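Local coordinates for protein enoyl-CoA hydratase, EchA12_1 (Mycobacterium marinum M, PDB 3QRE) that probably acts as an enoyl-CoA hydratase of the crotonase-like family in fatty acid metabolism, at residues A[31-36]-A[63-68]; A[38-43]-A[228-233]; A[43-48]-A[56-61]. One frame throughout, in Å; residues are numbered along the deposited sequence.

Contact 1 of 3, residues A[31-36]-A[63-68]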
loop_
_atom_site.group_PDB
_atom_site.type_symbol
_atom_site.label_atom_id
_atom_site.label_comp_id
_atom_site.label_asym_id
_atom_site.label_seq_id
_atom_site.Cartn_x
_atom_site.Cartn_y
_atom_site.Cartn_z
ATOM N N VAL A 31 -2.837 34.292 3.093
ATOM C CA VAL A 31 -2.136 33.409 2.164
ATOM C C VAL A 31 -1.401 34.248 1.108
ATOM O O VAL A 31 -2.015 35.076 0.438
ATOM C CB VAL A 31 -3.134 32.404 1.480
ATOM C CG1 VAL A 31 -2.435 31.543 0.450
ATOM C CG2 VAL A 31 -3.815 31.528 2.505
ATOM N N LEU A 32 -0.097 34.031 0.962
ATOM C CA LEU A 32 0.684 34.713 -0.070
ATOM C C LEU A 32 0.712 33.935 -1.380
ATOM O O LEU A 32 0.699 32.689 -1.394
ATOM C CB LEU A 32 2.121 34.942 0.401
ATOM C CG LEU A 32 2.288 35.610 1.764
ATOM C CD1 LEU A 32 3.742 35.543 2.200
ATOM C CD2 LEU A 32 1.768 37.066 1.723
ATOM N N TYR A 33 0.774 34.683 -2.481
ATOM C CA TYR A 33 0.795 34.113 -3.808
ATOM C C TYR A 33 1.965 34.663 -4.650
ATOM O O TYR A 33 2.126 35.867 -4.814
ATOM C CB TYR A 33 -0.538 34.400 -4.487
ATOM C CG TYR A 33 -0.665 33.821 -5.874
ATOM C CD1 TYR A 33 -1.388 32.652 -6.080
ATOM C CD2 TYR A 33 -0.071 34.448 -6.988
ATOM C CE1 TYR A 33 -1.532 32.098 -7.351
ATOM C CE2 TYR A 33 -0.199 33.895 -8.274
ATOM C CZ TYR A 33 -0.937 32.707 -8.440
ATOM O OH TYR A 33 -1.115 32.124 -9.675
ATOM N N GLU A 34 2.755 33.765 -5.217
ATOM C CA GLU A 34 3.895 34.163 -6.025
ATOM C C GLU A 34 4.089 33.209 -7.206
ATOM O O GLU A 34 4.018 31.991 -7.047
ATOM C CB GLU A 34 5.144 34.218 -5.145
ATOM C CG GLU A 34 6.452 34.415 -5.885
ATOM C CD GLU A 34 7.669 34.282 -4.969
ATOM O OE1 GLU A 34 7.527 34.418 -3.725
ATOM O OE2 GLU A 34 8.775 34.038 -5.504
ATOM N N ALA A 35 4.331 33.771 -8.386
ATOM C CA ALA A 35 4.567 32.974 -9.593
ATOM C C ALA A 35 6.036 33.036 -10.061
ATOM O O ALA A 35 6.584 34.128 -10.246
ATOM C CB ALA A 35 3.623 33.439 -10.695
ATOM N N THR A 36 6.676 31.880 -10.251
ATOM C CA THR A 36 8.047 31.851 -10.782
ATOM C C THR A 36 8.038 32.062 -12.320
ATOM O O THR A 36 6.976 31.913 -12.968
ATOM C CB THR A 36 8.830 30.542 -10.421
ATOM O OG1 THR A 36 8.230 29.410 -11.062
ATOM C CG2 THR A 36 8.877 30.318 -8.929
ATOM N N TYR A 63 -8.346 29.097 -1.005
ATOM C CA TYR A 63 -9.272 28.894 -2.123
ATOM C C TYR A 63 -9.025 29.883 -3.235
ATOM O O TYR A 63 -8.954 29.489 -4.413
ATOM C CB TYR A 63 -10.724 28.978 -1.685
ATOM C CG TYR A 63 -11.085 27.940 -0.654
ATOM C CD1 TYR A 63 -10.422 26.694 -0.626
ATOM C CD2 TYR A 63 -12.090 28.183 0.278
ATOM C CE1 TYR A 63 -10.743 25.722 0.303
ATOM C CE2 TYR A 63 -12.413 27.228 1.232
ATOM C CZ TYR A 63 -11.734 25.983 1.235
ATOM O OH TYR A 63 -12.048 25.022 2.178
ATOM N N ALA A 64 -8.844 31.147 -2.858
ATOM C CA ALA A 64 -8.687 32.215 -3.833
ATOM C C ALA A 64 -7.363 32.037 -4.556
ATOM O O ALA A 64 -7.291 32.209 -5.764
ATOM C CB ALA A 64 -8.790 33.615 -3.153
ATOM N N ALA A 65 -6.324 31.670 -3.806
ATOM C CA ALA A 65 -4.997 31.444 -4.372
ATOM C C ALA A 65 -5.001 30.260 -5.339
ATOM O O ALA A 65 -4.559 30.408 -6.474
ATOM C CB ALA A 65 -3.957 31.260 -3.267
ATOM N N ILE A 66 -5.528 29.113 -4.906
ATOM C CA ILE A 66 -5.735 27.941 -5.794
ATOM C C ILE A 66 -6.543 28.268 -7.055
ATOM O O ILE A 66 -6.131 27.917 -8.163
ATOM C CB ILE A 66 -6.427 26.746 -5.068
ATOM C CG1 ILE A 66 -5.507 26.108 -4.020
ATOM C CG2 ILE A 66 -6.924 25.702 -6.071
ATOM C CD1 ILE A 66 -4.252 25.433 -4.554
ATOM N N ASP A 67 -7.688 28.930 -6.890
ATOM C CA ASP A 67 -8.506 29.353 -8.035
ATOM C C ASP A 67 -7.696 30.168 -9.022
ATOM O O ASP A 67 -7.782 29.947 -10.232
ATOM C CB ASP A 67 -9.757 30.121 -7.596
ATOM C CG ASP A 67 -10.802 29.209 -6.935
ATOM O OD1 ASP A 67 -10.548 27.976 -6.851
ATOM O OD2 ASP A 67 -11.868 29.721 -6.507
ATOM N N ARG A 68 -6.880 31.076 -8.507
ATOM C CA ARG A 68 -6.061 31.935 -9.363
ATOM C C ARG A 68 -5.000 31.159 -10.162
ATOM O O ARG A 68 -4.873 31.341 -11.376
ATOM C CB ARG A 68 -5.446 33.074 -8.537
ATOM C CG ARG A 68 -4.529 33.984 -9.319
ATOM C CD ARG A 68 -3.927 35.027 -8.390
ATOM N NE ARG A 68 -2.891 35.828 -9.047
ATOM C CZ ARG A 68 -2.160 36.755 -8.423
ATOM N NH1 ARG A 68 -2.344 36.986 -7.121
ATOM N NH2 ARG A 68 -1.244 37.444 -9.093
#
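The guanidinium of Arg-68 stacks on one face of the Tyr-33 ring, with Arg-68 NE 3.4 Å from Tyr-33 CE2. The pair ties strand 31-35, an edge strand of the six-stranded sheet within this chain, to helix 56-71. Both belong to a crotonase-like alpha/beta fold. The short strand and helix segments run nearly parallel, with axes at 16° and 8.9 Å apart.

The stack is close. The centres of ring and guanidinium are 3.9 Å apart and the planes differ by 13°. Tyr-33 CD2 sits over the middle of the guanidinium. The aliphatic part of the arginine shares the same ring face, where Arg-68 CD makes a CH-pi contact 3.8 Å from the centroid of the Tyr-33 ring. The extended Arg-68 chain, from CG to NE, carries first CD and then the guanidinium over that face. Tyr-33 has CG anti to its own nitrogen (chi1 -178°), which carries the ring out toward the helix.

Helix residue Ala-65 meets the same tyrosine. Its carbonyl O approaches Tyr-33 CE1 obliquely, at 3.6 Å. Ile-75 and Ala-41 also touch the tyrosine side chain. The strand itself is bonded by its backbone to strand 40-45, through Leu-32 with Thr-44 and Glu-34 with Ile-42. At the start of the strand, the methyl Val-31 CG1 rests 4.0 Å from Ala-65 CB.

Contact 2 of 3, residues A[38-43]-A[228-233]; sequences GGVAII and YAEDIA
A beta hairpin opens the six-stranded sheet of this crotonase-like fold, and helix 221-235 packs on its turn and on the start of its second strand. Val-40 and Gly-38 carry the hairpin side. Ala-229 and Glu-230 carry the helix side. No hydrogen bond joins the two segments directly.

Val-40 uses one methyl. Its CG2 lies 3.7 Å from Glu-230 CG and 4.0 Å from Ala-229 CB. This branch stands beside the backbone N of Val-40, on the side of the turn. The valine therefore meets the aliphatic root of the glutamate as well as the small alanine. The carboxylate of Glu-230 reaches back to the turn, where its CD is 3.9 Å from Gly-38 CA. Gly-38 puts no side chain between its backbone and that carboxylate. Gly-39 follows with a positive phi of 85°, a turn conformation that favours glycine.

The polar end of Glu-230 has its partner just before the turn. Glu-230 OE1 is hydrogen-bonded to Thr-36 OG1, and the same hydroxyl oxygen is hydrogen-bonded to Val-40 N. The threonine thus links the helix carboxylate to the first backbone amide of the strand.

The helix and helix 56-71 lie on opposite faces of strand 40-45. Val-40 and Ile-42 face helix 221-235, where they also touch Leu-226. Ala-41 and Ile-43 face helix 56-71. Farther round helix 221-235, Ile-232 touches Val-77 of the next strand, and Tyr-228 OH is hydrogen-bonded to Asp-193 of the second subunit.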
loop_
_atom_site.group_PDB
_atom_site.type_symbol
_atom_site.label_atom_id
_atom_site.label_comp_id
_atom_site.label_asym_id
_atom_site.label_seq_id
_atom_site.Cartn_x
_atom_site.Cartn_y
_atom_site.Cartn_z
ATOM N N GLY A 38 9.295 30.063 -14.370
ATOM C CA GLY A 38 9.018 28.701 -14.855
ATOM C C GLY A 38 7.575 28.214 -14.769
ATOM O O GLY A 38 7.293 27.074 -15.143
ATOM N N GLY A 39 6.667 29.055 -14.265
ATOM C CA GLY A 39 5.233 28.733 -14.230
ATOM C C GLY A 39 4.765 27.914 -13.021
ATOM O O GLY A 39 3.763 27.185 -13.092
ATOM N N VAL A 40 5.494 28.048 -11.917
ATOM C CA VAL A 40 5.078 27.508 -10.626
ATOM C C VAL A 40 4.418 28.592 -9.772
ATOM O O VAL A 40 5.019 29.625 -9.520
ATOM C CB VAL A 40 6.273 26.895 -9.858
ATOM C CG1 VAL A 40 5.798 26.294 -8.527
ATOM C CG2 VAL A 40 7.003 25.858 -10.724
ATOM N N ALA A 41 3.175 28.363 -9.368
ATOM C CA ALA A 41 2.513 29.178 -8.353
ATOM C C ALA A 41 2.887 28.707 -6.935
ATOM O O ALA A 41 2.595 27.567 -6.546
ATOM C CB ALA A 41 0.987 29.124 -8.542
ATOM N N ILE A 42 3.524 29.587 -6.167
ATOM C CA ILE A 42 3.888 29.301 -4.780
ATOM C C ILE A 42 2.850 29.911 -3.843
ATOM O O ILE A 42 2.637 31.136 -3.827
ATOM C CB ILE A 42 5.301 29.823 -4.427
ATOM C CG1 ILE A 42 6.330 29.253 -5.412
ATOM C CG2 ILE A 42 5.647 29.494 -2.953
ATOM C CD1 ILE A 42 7.735 29.830 -5.260
ATOM N N ILE A 43 2.201 29.040 -3.075
ATOM C CA ILE A 43 1.135 29.422 -2.179
ATOM C C ILE A 43 1.644 29.168 -0.767
ATOM O O ILE A 43 2.065 28.045 -0.419
ATOM C CB ILE A 43 -0.147 28.625 -2.503
ATOM C CG1 ILE A 43 -0.570 28.917 -3.956
ATOM C CG2 ILE A 43 -1.269 28.904 -1.486
ATOM C CD1 ILE A 43 -1.894 28.258 -4.371
ATOM N N TYR A 228 11.704 19.925 -8.608
ATOM C CA TYR A 228 10.742 18.883 -8.977
ATOM C C TYR A 228 9.546 19.434 -9.749
ATOM O O TYR A 228 9.181 18.893 -10.785
ATOM C CB TYR A 228 10.303 18.113 -7.720
ATOM C CG TYR A 228 9.387 16.952 -8.013
ATOM C CD1 TYR A 228 9.891 15.748 -8.466
ATOM C CD2 TYR A 228 8.007 17.077 -7.848
ATOM C CE1 TYR A 228 9.055 14.692 -8.744
ATOM C CE2 TYR A 228 7.168 16.037 -8.110
ATOM C CZ TYR A 228 7.687 14.842 -8.563
ATOM O OH TYR A 228 6.830 13.804 -8.836
ATOM N N ALA A 229 8.969 20.530 -9.253
ATOM C CA ALA A 229 7.810 21.192 -9.892
ATOM C C ALA A 229 8.070 21.743 -11.309
ATOM O O ALA A 229 7.241 21.575 -12.208
ATOM C CB ALA A 229 7.250 22.270 -8.999
ATOM N N GLU A 230 9.197 22.414 -11.511
ATOM C CA GLU A 230 9.578 22.839 -12.861
ATOM C C GLU A 230 10.014 21.657 -13.729
ATOM O O GLU A 230 9.782 21.665 -14.935
ATOM C CB GLU A 230 10.630 23.962 -12.821
ATOM C CG GLU A 230 9.986 25.378 -12.854
ATOM C CD GLU A 230 10.878 26.461 -12.262
ATOM O OE1 GLU A 230 10.416 27.213 -11.350
ATOM O OE2 GLU A 230 12.048 26.559 -12.722
ATOM N N ASP A 231 10.621 20.642 -13.107
ATOM C CA ASP A 231 10.913 19.374 -13.784
ATOM C C ASP A 231 9.652 18.769 -14.406
ATOM O O ASP A 231 9.652 18.480 -15.607
ATOM C CB ASP A 231 11.576 18.354 -12.845
ATOM C CG ASP A 231 13.105 18.435 -12.854
ATOM O OD1 ASP A 231 13.692 19.478 -13.261
ATOM O OD2 ASP A 231 13.735 17.436 -12.445
ATOM N N ILE A 232 8.577 18.602 -13.618
ATOM C CA ILE A 232 7.334 18.033 -14.162
ATOM C C ILE A 232 6.642 18.960 -15.162
ATOM O O ILE A 232 6.034 18.496 -16.137
ATOM C CB ILE A 232 6.342 17.467 -13.056
ATOM C CG1 ILE A 232 5.442 18.548 -12.481
ATOM C CG2 ILE A 232 7.100 16.730 -11.940
ATOM C CD1 ILE A 232 4.582 18.041 -11.333
ATOM N N ALA A 233 6.764 20.265 -14.934
ATOM C CA ALA A 233 6.239 21.261 -15.851
ATOM C C ALA A 233 6.895 21.160 -17.232
ATOM O O ALA A 233 6.230 21.356 -18.260
ATOM C CB ALA A 233 6.410 22.655 -15.286
#

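Contact 3 of 3, residues A[43-48]-A[56-61]; sequences ITFNRA and PDLAAG
Arg-47 and Asp-57 form a salt bridge where strand 40-45 gives way to the loop before helix 56-71. These are the first two elements of a beta-alpha-beta unit completed by strand 77-82. Arg-47 NE donates to Asp-57 OD1 over 2.9 Å, with an N-H...O angle of 147°. The oxygen is met nearly end-on, and it lies at the guanidinium edge, somewhat tilted from the plane. Arg-47 NH2 adds a weak bond to the same Asp-57 OD1 at 3.4 Å. One carboxylate oxygen thus serves two nitrogens, and the flat groups are turned 44° from each other. Arg-47 reaches the aspartate with a bend at chi2 (-62°).

Next to the salt bridge is an apolar contact. Leu-58 sets its methyls against Phe-45 and Arg-47. Its CD2 lies 3.7 Å from Phe-45 CD1, and the phenylalanine and leucine side chains run nearly perpendicular to each other. Its CD1 is nearest Arg-47 CG, at 3.9 Å, and also touches the phenylalanine ring. The leucine therefore packs against the aliphatic part of the arginine as well as the phenylalanine.

The next shell supplies further bonds to these groups. Gln-28 O takes a hydrogen bond from Arg-47 NH1, and Asn-52 OD1 is hydrogen-bonded to Arg-47 N. Asp-57 OD2 forms a salt bridge to Arg-50 NH2, so the carboxylate is shared by two arginines. Their charges would probably favour its ionised form. Phe-45 also packs on Asn-52 and on Leu-80; the latter brings in strand 77-82, the third element of the unit. Within the helix start, Leu-58 N makes a weak bond of 2.8 Å to Asp-57 OD2.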
loop_
_atom_site.group_PDB
_atom_site.type_symbol
_atom_site.label_atom_id
_atom_site.label_comp_id
_atom_site.label_asym_id
_atom_site.label_seq_id
_atom_site.Cartn_x
_atom_site.Cartn_y
_atom_site.Cartn_z
ATOM N N ILE A 43 2.201 29.040 -3.075
ATOM C CA ILE A 43 1.135 29.422 -2.179
ATOM C C ILE A 43 1.644 29.168 -0.767
ATOM O O ILE A 43 2.065 28.045 -0.419
ATOM C CB ILE A 43 -0.147 28.625 -2.503
ATOM C CG1 ILE A 43 -0.570 28.917 -3.956
ATOM C CG2 ILE A 43 -1.269 28.904 -1.486
ATOM C CD1 ILE A 43 -1.894 28.258 -4.371
ATOM N N THR A 44 1.619 30.226 0.038
ATOM C CA THR A 44 2.244 30.224 1.350
ATOM C C THR A 44 1.247 30.610 2.433
ATOM O O THR A 44 0.708 31.732 2.415
ATOM C CB THR A 44 3.481 31.177 1.373
ATOM O OG1 THR A 44 4.364 30.829 0.296
ATOM C CG2 THR A 44 4.250 31.106 2.721
ATOM N N PHE A 45 0.991 29.679 3.364
ATOM C CA PHE A 45 0.241 30.013 4.584
ATOM C C PHE A 45 1.047 31.027 5.397
ATOM O O PHE A 45 2.221 30.800 5.712
ATOM C CB PHE A 45 -0.076 28.780 5.443
ATOM C CG PHE A 45 -0.886 27.718 4.733
ATOM C CD1 PHE A 45 -2.075 28.036 4.076
ATOM C CD2 PHE A 45 -0.455 26.395 4.737
ATOM C CE1 PHE A 45 -2.815 27.064 3.442
ATOM C CE2 PHE A 45 -1.182 25.407 4.098
ATOM C CZ PHE A 45 -2.371 25.743 3.450
ATOM N N ASN A 46 0.403 32.145 5.722
ATOM C CA ASN A 46 1.081 33.302 6.299
ATOM C C ASN A 46 0.494 33.749 7.630
ATOM O O ASN A 46 0.252 34.930 7.853
ATOM C CB ASN A 46 1.090 34.474 5.301
ATOM C CG ASN A 46 1.965 35.630 5.766
ATOM O OD1 ASN A 46 3.033 35.421 6.346
ATOM N ND2 ASN A 46 1.516 36.853 5.516
ATOM N N ARG A 47 0.262 32.787 8.510
ATOM C CA ARG A 47 -0.091 33.062 9.893
ATOM C C ARG A 47 0.873 32.312 10.798
ATOM O O ARG A 47 0.453 31.486 11.606
ATOM C CB ARG A 47 -1.530 32.625 10.165
ATOM C CG ARG A 47 -2.575 33.431 9.406
ATOM C CD ARG A 47 -2.534 34.917 9.829
ATOM N NE ARG A 47 -3.717 35.633 9.368
ATOM C CZ ARG A 47 -3.702 36.639 8.499
ATOM N NH1 ARG A 47 -2.552 37.080 7.992
ATOM N NH2 ARG A 47 -4.854 37.210 8.142
ATOM N N ALA A 48 2.165 32.609 10.654
ATOM C CA ALA A 48 3.217 31.884 11.375
ATOM C C ALA A 48 3.059 31.942 12.890
ATOM O O ALA A 48 3.299 30.929 13.554
ATOM C CB ALA A 48 4.601 32.358 10.959
ATOM N N PRO A 56 -10.815 30.578 8.972
ATOM C CA PRO A 56 -11.566 31.082 7.830
ATOM C C PRO A 56 -10.755 32.032 6.965
ATOM O O PRO A 56 -10.935 32.037 5.748
ATOM C CB PRO A 56 -12.762 31.798 8.475
ATOM C CG PRO A 56 -12.402 31.983 9.889
ATOM C CD PRO A 56 -11.499 30.865 10.247
ATOM N N ASP A 57 -9.870 32.810 7.583
ATOM C CA ASP A 57 -8.943 33.670 6.831
ATOM C C ASP A 57 -8.019 32.836 5.944
ATOM O O ASP A 57 -7.809 33.153 4.771
ATOM C CB ASP A 57 -8.123 34.613 7.748
ATOM C CG ASP A 57 -7.313 33.858 8.836
ATOM O OD1 ASP A 57 -6.348 34.434 9.383
ATOM O OD2 ASP A 57 -7.652 32.702 9.169
ATOM N N LEU A 58 -7.491 31.764 6.522
ATOM C CA LEU A 58 -6.551 30.893 5.847
ATOM C C LEU A 58 -7.246 30.116 4.736
ATOM O O LEU A 58 -6.696 29.972 3.656
ATOM C CB LEU A 58 -5.914 29.940 6.843
ATOM C CG LEU A 58 -4.487 29.593 6.436
ATOM C CD1 LEU A 58 -3.540 30.795 6.713
ATOM C CD2 LEU A 58 -4.037 28.353 7.161
ATOM N N ALA A 59 -8.466 29.658 5.011
ATOM C CA ALA A 59 -9.277 28.968 4.037
ATOM C C ALA A 59 -9.557 29.847 2.821
ATOM O O ALA A 59 -9.220 29.455 1.682
ATOM C CB ALA A 59 -10.591 28.449 4.666
ATOM N N ALA A 60 -10.135 31.028 3.055
ATOM C CA ALA A 60 -10.457 31.962 1.974
ATOM C C ALA A 60 -9.233 32.367 1.138
ATOM O O ALA A 60 -9.319 32.527 -0.096
ATOM C CB ALA A 60 -11.198 33.197 2.506
ATOM N N GLY A 61 -8.091 32.526 1.798
ATOM C CA GLY A 61 -6.865 32.874 1.072
ATOM C C GLY A 61 -6.470 31.707 0.189
ATOM O O GLY A 61 -6.188 31.883 -0.993
#

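The three contacts fasten the first hairpin of the sheet to two helices. Contacts 1 and 3 share helix 56-71, and their centres are about 10 Å apart. They meet at Val-31, whose CG2 is 3.5 Å from Leu-58 O. Contact 2 reaches the other face of the sheet. Its centre is about 13 Å from that of contact 1 and about 20 Å from that of contact 3. Contacts 1 and 2 are joined across the hairpin, where Ile-42 N is 2.6 Å from Glu-34 O. Contacts 2 and 3 share Ile-43, which packs on Val-31 of contact 1. Along the chain, contact 3 is nested inside the loops closed by contacts 1 and 2.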